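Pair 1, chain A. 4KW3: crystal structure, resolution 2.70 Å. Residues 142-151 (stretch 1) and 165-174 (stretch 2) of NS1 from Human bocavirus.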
# COMPACT_ATOMS: atom_id res chain seq x y z
N LEU A 142 -5.37 -5.70 9.88
CA LEU A 142 -6.83 -5.76 9.91
C LEU A 142 -7.41 -4.88 11.02
O LEU A 142 -8.44 -4.23 10.81
CB LEU A 142 -7.32 -7.21 10.04
CG LEU A 142 -7.07 -8.10 8.81
CD1 LEU A 142 -7.31 -9.59 9.12
CD2 LEU A 142 -7.86 -7.64 7.57
N ALA A 143 -6.76 -4.86 12.18
CA ALA A 143 -7.22 -4.04 13.29
C ALA A 143 -7.29 -2.56 12.89
O ALA A 143 -8.27 -1.88 13.21
CB ALA A 143 -6.35 -4.23 14.52
N GLU A 144 -6.27 -2.08 12.18
CA GLU A 144 -6.24 -0.69 11.69
C GLU A 144 -7.33 -0.36 10.66
O GLU A 144 -7.98 0.68 10.75
CB GLU A 144 -4.88 -0.37 11.07
CG GLU A 144 -3.78 -0.23 12.07
CD GLU A 144 -3.86 1.07 12.86
OE1 GLU A 144 -4.66 1.96 12.49
OE2 GLU A 144 -3.10 1.19 13.85
N ILE A 145 -7.52 -1.25 9.69
CA ILE A 145 -8.55 -1.12 8.68
C ILE A 145 -9.95 -1.10 9.33
O ILE A 145 -10.74 -0.20 9.07
CB ILE A 145 -8.49 -2.30 7.69
CG1 ILE A 145 -7.19 -2.25 6.88
CG2 ILE A 145 -9.70 -2.29 6.78
CD1 ILE A 145 -6.97 -3.44 5.98
N ILE A 146 -10.21 -2.09 10.18
CA ILE A 146 -11.48 -2.20 10.88
C ILE A 146 -11.80 -0.92 11.65
O ILE A 146 -12.94 -0.43 11.61
CB ILE A 146 -11.46 -3.43 11.81
CG1 ILE A 146 -11.63 -4.71 10.98
CG2 ILE A 146 -12.53 -3.35 12.92
CD1 ILE A 146 -11.23 -5.98 11.72
N GLN A 147 -10.80 -0.39 12.34
CA GLN A 147 -10.95 0.85 13.10
C GLN A 147 -11.29 2.04 12.18
O GLN A 147 -12.09 2.92 12.55
CB GLN A 147 -9.69 1.13 13.92
CG GLN A 147 -9.59 2.54 14.44
CD GLN A 147 -9.55 2.62 15.94
OE1 GLN A 147 -8.62 3.19 16.50
NE2 GLN A 147 -10.56 2.05 16.60
N ARG A 148 -10.67 2.07 11.01
CA ARG A 148 -10.91 3.13 10.04
C ARG A 148 -12.34 3.02 9.50
O ARG A 148 -13.03 4.05 9.34
CB ARG A 148 -9.89 3.06 8.90
CG ARG A 148 -10.16 4.08 7.83
CD ARG A 148 -9.89 5.49 8.31
NE ARG A 148 -10.77 6.44 7.63
CZ ARG A 148 -10.40 7.62 7.14
NH1 ARG A 148 -9.13 8.01 7.21
NH2 ARG A 148 -11.31 8.40 6.56
N CYS A 149 -12.80 1.79 9.26
CA CYS A 149 -14.17 1.53 8.83
C CYS A 149 -15.21 2.15 9.75
O CYS A 149 -16.24 2.63 9.30
CB CYS A 149 -14.45 0.02 8.76
SG CYS A 149 -13.70 -0.78 7.33
N LYS A 150 -14.92 2.13 11.04
CA LYS A 150 -15.86 2.62 12.03
C LYS A 150 -16.02 4.15 12.00
O LYS A 150 -17.00 4.67 12.52
CB LYS A 150 -15.45 2.12 13.42
CG LYS A 150 -15.71 0.65 13.62
CD LYS A 150 -15.07 0.20 14.90
CE LYS A 150 -15.15 -1.29 15.05
NZ LYS A 150 -14.29 -1.70 16.19
N SER A 151 -15.05 4.86 11.43
CA SER A 151 -15.15 6.32 11.34
C SER A 151 -16.37 6.76 10.51
O SER A 151 -17.01 7.78 10.81
CB SER A 151 -13.86 6.95 10.81
OG SER A 151 -13.67 6.61 9.46
N ILE A 165 -18.69 -6.43 4.29
CA ILE A 165 -17.24 -6.27 4.24
C ILE A 165 -16.65 -6.18 5.65
O ILE A 165 -15.65 -6.83 5.96
CB ILE A 165 -16.86 -5.01 3.44
CG1 ILE A 165 -17.25 -5.19 1.97
CG2 ILE A 165 -15.38 -4.67 3.59
CD1 ILE A 165 -17.13 -3.94 1.15
N PHE A 166 -17.29 -5.37 6.49
CA PHE A 166 -16.86 -5.14 7.86
C PHE A 166 -16.80 -6.44 8.67
O PHE A 166 -15.88 -6.65 9.45
CB PHE A 166 -17.80 -4.13 8.53
CG PHE A 166 -17.48 -3.82 9.96
CD1 PHE A 166 -16.41 -3.00 10.29
CD2 PHE A 166 -18.28 -4.32 10.99
CE1 PHE A 166 -16.13 -2.70 11.61
CE2 PHE A 166 -18.00 -4.03 12.31
CZ PHE A 166 -16.93 -3.22 12.63
N HIS A 167 -17.78 -7.31 8.46
CA HIS A 167 -17.80 -8.56 9.21
C HIS A 167 -16.83 -9.57 8.60
O HIS A 167 -16.26 -10.40 9.32
CB HIS A 167 -19.22 -9.11 9.32
CG HIS A 167 -20.12 -8.25 10.17
ND1 HIS A 167 -19.85 -7.99 11.49
CD2 HIS A 167 -21.26 -7.59 9.87
CE1 HIS A 167 -20.79 -7.20 11.98
NE2 HIS A 167 -21.66 -6.94 11.01
N THR A 168 -16.62 -9.46 7.29
CA THR A 168 -15.57 -10.23 6.61
C THR A 168 -14.18 -9.92 7.21
O THR A 168 -13.38 -10.82 7.48
CB THR A 168 -15.57 -9.93 5.11
OG1 THR A 168 -16.82 -10.32 4.54
CG2 THR A 168 -14.43 -10.67 4.43
N LEU A 169 -13.90 -8.64 7.42
CA LEU A 169 -12.67 -8.21 8.06
C LEU A 169 -12.53 -8.73 9.49
O LEU A 169 -11.46 -9.18 9.90
CB LEU A 169 -12.59 -6.68 8.05
CG LEU A 169 -12.52 -6.03 6.66
CD1 LEU A 169 -12.68 -4.53 6.77
CD2 LEU A 169 -11.22 -6.37 5.97
N LYS A 170 -13.61 -8.66 10.27
CA LYS A 170 -13.57 -9.08 11.66
C LYS A 170 -13.35 -10.59 11.79
O LYS A 170 -12.69 -11.05 12.71
CB LYS A 170 -14.84 -8.65 12.42
CG LYS A 170 -14.95 -7.13 12.69
CD LYS A 170 -16.07 -6.79 13.66
CE LYS A 170 -15.66 -6.98 15.13
NZ LYS A 170 -14.66 -5.93 15.54
N LYS A 171 -13.91 -11.34 10.85
CA LYS A 171 -13.74 -12.78 10.85
C LYS A 171 -12.29 -13.12 10.51
O LYS A 171 -11.66 -13.96 11.17
CB LYS A 171 -14.71 -13.42 9.84
CG LYS A 171 -14.55 -14.90 9.67
CD LYS A 171 -15.65 -15.45 8.77
CE LYS A 171 -15.36 -16.89 8.34
NZ LYS A 171 -14.37 -16.94 7.22
N ALA A 172 -11.78 -12.45 9.49
CA ALA A 172 -10.38 -12.59 9.09
C ALA A 172 -9.46 -12.27 10.25
O ALA A 172 -8.43 -12.94 10.45
CB ALA A 172 -10.07 -11.68 7.91
N GLU A 173 -9.83 -11.25 11.02
CA GLU A 173 -9.04 -10.81 12.15
C GLU A 173 -9.02 -11.88 13.24
O GLU A 173 -8.00 -12.07 13.91
CB GLU A 173 -9.58 -9.49 12.71
CG GLU A 173 -8.80 -9.00 13.91
CD GLU A 173 -9.42 -7.81 14.59
OE1 GLU A 173 -10.67 -7.74 14.69
OE2 GLU A 173 -8.63 -6.94 15.02
N ARG A 174 -10.15 -12.55 13.44
CA ARG A 174 -10.24 -13.60 14.44
C ARG A 174 -9.35 -14.77 14.04
O ARG A 174 -8.62 -15.33 14.88
CB ARG A 174 -11.69 -14.07 14.63
CG ARG A 174 -12.47 -13.23 15.62
CD ARG A 174 -13.83 -13.85 15.93
NE ARG A 174 -14.65 -13.99 14.74
CZ ARG A 174 -15.47 -13.05 14.28
NH1 ARG A 174 -15.56 -11.88 14.91
NH2 ARG A 174 -16.18 -13.27 13.17

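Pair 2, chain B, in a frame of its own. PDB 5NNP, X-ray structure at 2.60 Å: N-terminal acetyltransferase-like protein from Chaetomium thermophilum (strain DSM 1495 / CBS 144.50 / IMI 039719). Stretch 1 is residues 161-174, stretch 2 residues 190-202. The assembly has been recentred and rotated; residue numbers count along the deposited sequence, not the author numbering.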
# COMPACT_ATOMS: atom_id res chain seq x y z
N ASN B 161 -16.84 -16.17 10.85
CA ASN B 161 -18.20 -16.38 11.35
C ASN B 161 -19.11 -15.18 11.04
O ASN B 161 -19.45 -14.39 11.93
CB ASN B 161 -18.15 -16.64 12.86
CG ASN B 161 -19.38 -17.35 13.37
OD1 ASN B 161 -20.44 -17.32 12.74
ND2 ASN B 161 -19.26 -18.00 14.53
N LEU B 162 -19.50 -15.05 9.78
CA LEU B 162 -20.32 -13.93 9.35
C LEU B 162 -21.70 -13.91 10.03
O LEU B 162 -22.15 -12.87 10.49
CB LEU B 162 -20.46 -13.94 7.83
CG LEU B 162 -19.32 -13.19 7.11
CD1 LEU B 162 -17.95 -13.65 7.57
CD2 LEU B 162 -19.43 -13.33 5.59
N GLU B 163 -22.35 -15.06 10.11
CA GLU B 163 -23.65 -15.15 10.78
C GLU B 163 -23.61 -14.60 12.21
O GLU B 163 -24.51 -13.86 12.61
CB GLU B 163 -24.17 -16.59 10.80
CG GLU B 163 -25.62 -16.72 11.25
CD GLU B 163 -26.16 -18.14 11.15
OE1 GLU B 163 -25.39 -19.04 10.73
OE2 GLU B 163 -27.33 -18.37 11.49
N LYS B 164 -22.58 -14.95 12.98
CA LYS B 164 -22.52 -14.46 14.35
C LYS B 164 -22.18 -12.96 14.38
O LYS B 164 -22.65 -12.23 15.24
CB LYS B 164 -21.52 -15.27 15.18
CG LYS B 164 -21.96 -15.48 16.63
CD LYS B 164 -23.22 -16.33 16.70
CE LYS B 164 -23.62 -16.65 18.14
NZ LYS B 164 -23.82 -15.41 18.93
N ALA B 165 -21.36 -12.50 13.44
CA ALA B 165 -21.03 -11.09 13.43
C ALA B 165 -22.27 -10.25 13.12
O ALA B 165 -22.48 -9.17 13.70
CB ALA B 165 -19.93 -10.80 12.42
N GLU B 166 -23.10 -10.73 12.21
CA GLU B 166 -24.33 -10.01 11.91
C GLU B 166 -25.27 -10.01 13.13
O GLU B 166 -25.89 -9.00 13.45
CB GLU B 166 -25.03 -10.61 10.70
CG GLU B 166 -26.20 -9.75 10.27
CD GLU B 166 -27.06 -10.39 9.23
OE1 GLU B 166 -26.58 -11.31 8.52
OE2 GLU B 166 -28.23 -9.96 9.13
N HIS B 167 -25.33 -11.14 13.81
CA HIS B 167 -26.13 -11.29 15.01
C HIS B 167 -25.75 -10.29 16.11
O HIS B 167 -26.61 -9.70 16.75
CB HIS B 167 -25.99 -12.73 15.52
CG HIS B 167 -26.74 -13.01 16.78
ND1 HIS B 167 -26.11 -13.31 17.97
CD2 HIS B 167 -28.07 -13.04 17.05
CE1 HIS B 167 -27.01 -13.52 18.91
NE2 HIS B 167 -28.20 -13.36 18.38
N ILE B 168 -24.44 -10.10 16.32
CA ILE B 168 -23.96 -9.20 17.36
C ILE B 168 -24.33 -7.77 16.99
O ILE B 168 -24.78 -7.01 17.86
CB ILE B 168 -22.44 -9.32 17.56
CG1 ILE B 168 -22.09 -10.69 18.16
CG2 ILE B 168 -21.92 -8.23 18.46
CD1 ILE B 168 -22.97 -11.08 19.38
N LEU B 169 -24.20 -7.42 15.71
CA LEU B 169 -24.55 -6.09 15.23
C LEU B 169 -26.03 -5.81 15.37
O LEU B 169 -26.44 -4.74 15.85
CB LEU B 169 -24.12 -5.90 13.78
CG LEU B 169 -22.61 -5.70 13.59
CD1 LEU B 169 -22.20 -5.80 12.12
CD2 LEU B 169 -22.19 -4.37 14.17
N THR B 170 -26.86 -6.78 14.96
CA THR B 170 -28.29 -6.59 15.04
C THR B 170 -28.75 -6.57 16.50
O THR B 170 -29.71 -5.87 16.84
CB THR B 170 -29.06 -7.68 14.30
OG1 THR B 170 -28.71 -7.66 12.91
CG2 THR B 170 -30.57 -7.46 14.46
N THR B 171 -28.09 -7.34 17.36
CA THR B 171 -28.50 -7.39 18.76
C THR B 171 -28.35 -6.00 19.38
O THR B 171 -29.24 -5.54 20.09
CB THR B 171 -27.69 -8.43 19.57
OG1 THR B 171 -28.03 -9.74 19.11
CG2 THR B 171 -28.01 -8.34 21.05
N TYR B 172 -27.24 -5.33 19.07
CA TYR B 172 -27.04 -3.97 19.55
C TYR B 172 -28.16 -3.05 19.08
O TYR B 172 -28.80 -2.37 19.90
CB TYR B 172 -25.70 -3.39 19.12
CG TYR B 172 -25.54 -2.02 19.72
CD1 TYR B 172 -25.11 -1.88 21.02
CD2 TYR B 172 -25.93 -0.88 19.03
CE1 TYR B 172 -25.02 -0.64 21.61
CE2 TYR B 172 -25.85 0.36 19.61
CZ TYR B 172 -25.39 0.47 20.91
OH TYR B 172 -25.29 1.70 21.52
N GLU B 173 -28.40 -3.02 17.77
CA GLU B 173 -29.44 -2.17 17.20
C GLU B 173 -30.79 -2.39 17.85
O GLU B 173 -31.59 -1.47 17.98
CB GLU B 173 -29.58 -2.42 15.70
CG GLU B 173 -28.39 -2.02 14.85
CD GLU B 173 -28.66 -2.25 13.38
OE1 GLU B 173 -27.75 -2.67 12.65
OE2 GLU B 173 -29.81 -2.01 12.96
N LYS B 174 -31.04 -3.62 18.27
CA LYS B 174 -32.32 -3.95 18.86
C LYS B 174 -32.41 -3.45 20.30
O LYS B 174 -33.51 -3.38 20.86
CB LYS B 174 -32.57 -5.46 18.79
CG LYS B 174 -33.11 -5.96 17.45
CD LYS B 174 -33.52 -7.43 17.53
CE LYS B 174 -33.90 -8.00 16.16
NZ LYS B 174 -34.23 -9.45 16.31
N ALA B 190 -21.94 1.88 11.25
CA ALA B 190 -22.32 0.57 11.75
C ALA B 190 -23.36 -0.08 10.84
O ALA B 190 -23.33 -1.29 10.64
CB ALA B 190 -22.84 0.65 13.17
N LEU B 191 -24.28 0.71 10.29
CA LEU B 191 -25.27 0.20 9.35
C LEU B 191 -24.60 -0.30 8.06
O LEU B 191 -24.91 -1.38 7.56
CB LEU B 191 -26.31 1.26 9.03
CG LEU B 191 -27.29 1.61 10.15
CD1 LEU B 191 -27.97 2.93 9.86
CD2 LEU B 191 -28.33 0.51 10.35
N LEU B 192 -23.65 0.47 7.52
CA LEU B 192 -23.02 0.05 6.29
C LEU B 192 -22.16 -1.20 6.49
O LEU B 192 -22.13 -2.09 5.65
CB LEU B 192 -22.19 1.19 5.71
CG LEU B 192 -22.94 2.42 5.21
CD1 LEU B 192 -21.95 3.49 4.73
CD2 LEU B 192 -23.95 2.09 4.10
N TYR B 193 -21.47 -1.27 7.62
CA TYR B 193 -20.65 -2.44 7.92
C TYR B 193 -21.49 -3.72 7.93
O TYR B 193 -21.14 -4.71 7.27
CB TYR B 193 -19.92 -2.25 9.26
CG TYR B 193 -19.07 -3.43 9.69
CD1 TYR B 193 -18.13 -3.98 8.84
CD2 TYR B 193 -19.21 -3.99 10.96
CE1 TYR B 193 -17.35 -5.07 9.23
CE2 TYR B 193 -18.44 -5.07 11.36
CZ TYR B 193 -17.51 -5.61 10.50
OH TYR B 193 -16.75 -6.68 10.91
N LYS B 194 -22.61 -3.69 8.66
CA LYS B 194 -23.58 -4.80 8.65
C LYS B 194 -24.05 -5.11 7.23
O LYS B 194 -24.16 -6.28 6.85
CB LYS B 194 -24.78 -4.48 9.55
CG LYS B 194 -25.94 -5.53 9.47
CD LYS B 194 -27.19 -5.11 10.28
CE LYS B 194 -28.29 -6.13 10.22
NZ LYS B 194 -29.56 -5.68 10.91
N ASN B 195 -24.34 -4.07 6.45
CA ASN B 195 -24.76 -4.28 5.06
C ASN B 195 -23.69 -5.05 4.28
O ASN B 195 -24.01 -6.00 3.58
CB ASN B 195 -25.08 -2.96 4.35
CG ASN B 195 -25.76 -3.19 2.99
OD1 ASN B 195 -25.09 -3.27 1.95
ND2 ASN B 195 -27.11 -3.31 2.99
N THR B 196 -22.42 -4.65 4.39
CA THR B 196 -21.39 -5.37 3.65
C THR B 196 -21.33 -6.82 4.13
O THR B 196 -21.05 -7.72 3.35
CB THR B 196 -20.00 -4.72 3.78
OG1 THR B 196 -19.55 -4.76 5.14
CG2 THR B 196 -20.03 -3.29 3.29
N ILE B 197 -21.64 -7.05 5.41
CA ILE B 197 -21.60 -8.40 5.95
C ILE B 197 -22.69 -9.29 5.35
O ILE B 197 -22.44 -10.44 5.00
CB ILE B 197 -21.69 -8.39 7.49
CG1 ILE B 197 -20.35 -7.92 8.06
CG2 ILE B 197 -22.02 -9.78 8.03
CD1 ILE B 197 -20.32 -7.65 9.55
N ILE B 198 -23.89 -8.74 5.22
CA ILE B 198 -24.97 -9.45 4.56
C ILE B 198 -24.59 -9.85 3.13
O ILE B 198 -24.88 -10.96 2.69
CB ILE B 198 -26.25 -8.61 4.52
CG1 ILE B 198 -26.73 -8.31 5.94
CG2 ILE B 198 -27.34 -9.32 3.71
CD1 ILE B 198 -27.98 -7.43 6.03
N ALA B 199 -23.94 -8.97 2.39
CA ALA B 199 -23.59 -9.27 1.02
C ALA B 199 -22.49 -10.33 0.98
O ALA B 199 -22.55 -11.28 0.20
CB ALA B 199 -23.17 -8.01 0.27
N GLU B 200 -21.49 -10.18 1.85
CA GLU B 200 -20.44 -11.19 1.92
C GLU B 200 -21.02 -12.58 2.26
O GLU B 200 -20.45 -13.59 1.86
CB GLU B 200 -19.37 -10.80 2.94
CG GLU B 200 -18.48 -9.66 2.48
CD GLU B 200 -17.23 -9.50 3.32
OE1 GLU B 200 -16.53 -8.46 3.15
OE2 GLU B 200 -16.95 -10.41 4.13
N ARG B 201 -22.14 -12.62 2.97
CA ARG B 201 -22.80 -13.90 3.21
C ARG B 201 -23.44 -14.39 1.91
O ARG B 201 -23.83 -15.55 1.81
CB ARG B 201 -23.84 -13.81 4.33
CG ARG B 201 -23.23 -13.39 5.65
CD ARG B 201 -24.24 -13.37 6.77
NE ARG B 201 -24.84 -14.68 6.94
CZ ARG B 201 -25.92 -14.92 7.68
NH1 ARG B 201 -26.52 -13.92 8.31
NH2 ARG B 201 -26.39 -16.15 7.77
N GLY B 202 -23.53 -13.52 0.91
CA GLY B 202 -23.95 -13.92 -0.43
C GLY B 202 -25.42 -13.69 -0.69
O GLY B 202 -25.96 -14.16 -1.69
O HOH W 1 -25.18 -2.38 12.74
O HOH W 2 -29.87 -2.78 10.29

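The sharpest difference between the two contacts is chemical: no hydrogen bond or salt bridge crosses pair 1, whereas pair 2 is tied together by charged side chains. It is plainest at one matched position, Ile146(A) in pair 1 and Glu166(B) in pair 2. Ile146(A) sits as a knob among Phe166(A), Leu169(A), Lys170(A) and Glu173(A), with its CG1 3.7 Å from Leu169(A) CB and its CD1 3.5 Å from Glu173(A) OE1. Glu166(B) instead extends its carboxylate to Arg201(B), the counterpart of Glu173(A), and its OE1 accepts a hydrogen bond from Arg201(B) NH1 at 2.6 Å, within a salt bridge. The oxygen lies at the edge of the guanidinium, near its plane, while Glu163(B) CG covers one face of the same group, 3.6 Å from Arg201(B) NH2.

These differences rest on nearly the same backbone. In both pairs two helices run roughly antiparallel, at 154° in pair 1 and 152° in pair 2, with axes 9.7 and 9.8 Å apart at closest approach; the central residues superpose with an RMSD of 0.3 Å.

Phe166(A) and Lys194(B) also match, and their side-chain centres fall only 0.6 Å apart although one is an aromatic ring and the other a fully extended chain. Around the ring edge lie Cys149(A) CB, 3.9 Å from Phe166(A) CD1, and Lys150(A) CE, 3.6 Å from Phe166(A) CZ. Lys194(B) fills a hole formed by Glu166(B), Leu169(B), Thr170(B) and Glu173(B). Its aliphatic part packs there, with CB 3.9 Å from Leu169(B) CD1, while its NZ donates to Thr170(B) OG1 at 2.9 Å. The same NZ makes a long salt bridge with Glu173(B) OE1, at 3.9 Å, and water 2 closes a second route, accepting from Lys194(B) NZ at 3.0 Å and donating to Glu173(B) OE2 at 2.8 Å. Thr170(B) corresponds to Lys150(A), whose NZ instead lies 4.3 Å from Lys170(A) NZ, an approach of like charges.

An apolar centre is nevertheless common to both. Leu169(A) and Ile197(B) match, and each is a knob among the equivalent four positions: Leu142(A), Ile145(A), Ile146(A) and Cys149(A) in pair 1, Leu162(B), Ala165(B), Glu166(B) and Leu169(B) in pair 2. Where Ile145(A) CG2 reaches to 3.7 Å from Leu169(A) CD1, the smaller Ala165(B) leaves its CB 4.3 Å from Ile197(B) CD1. One turn later the order of size reverses: Cys149(A) SG is 3.9 Å from Leu169(A) CD1, and the longer Leu169(B) brings CD1 to 3.7 Å from Ile197(B) CD1.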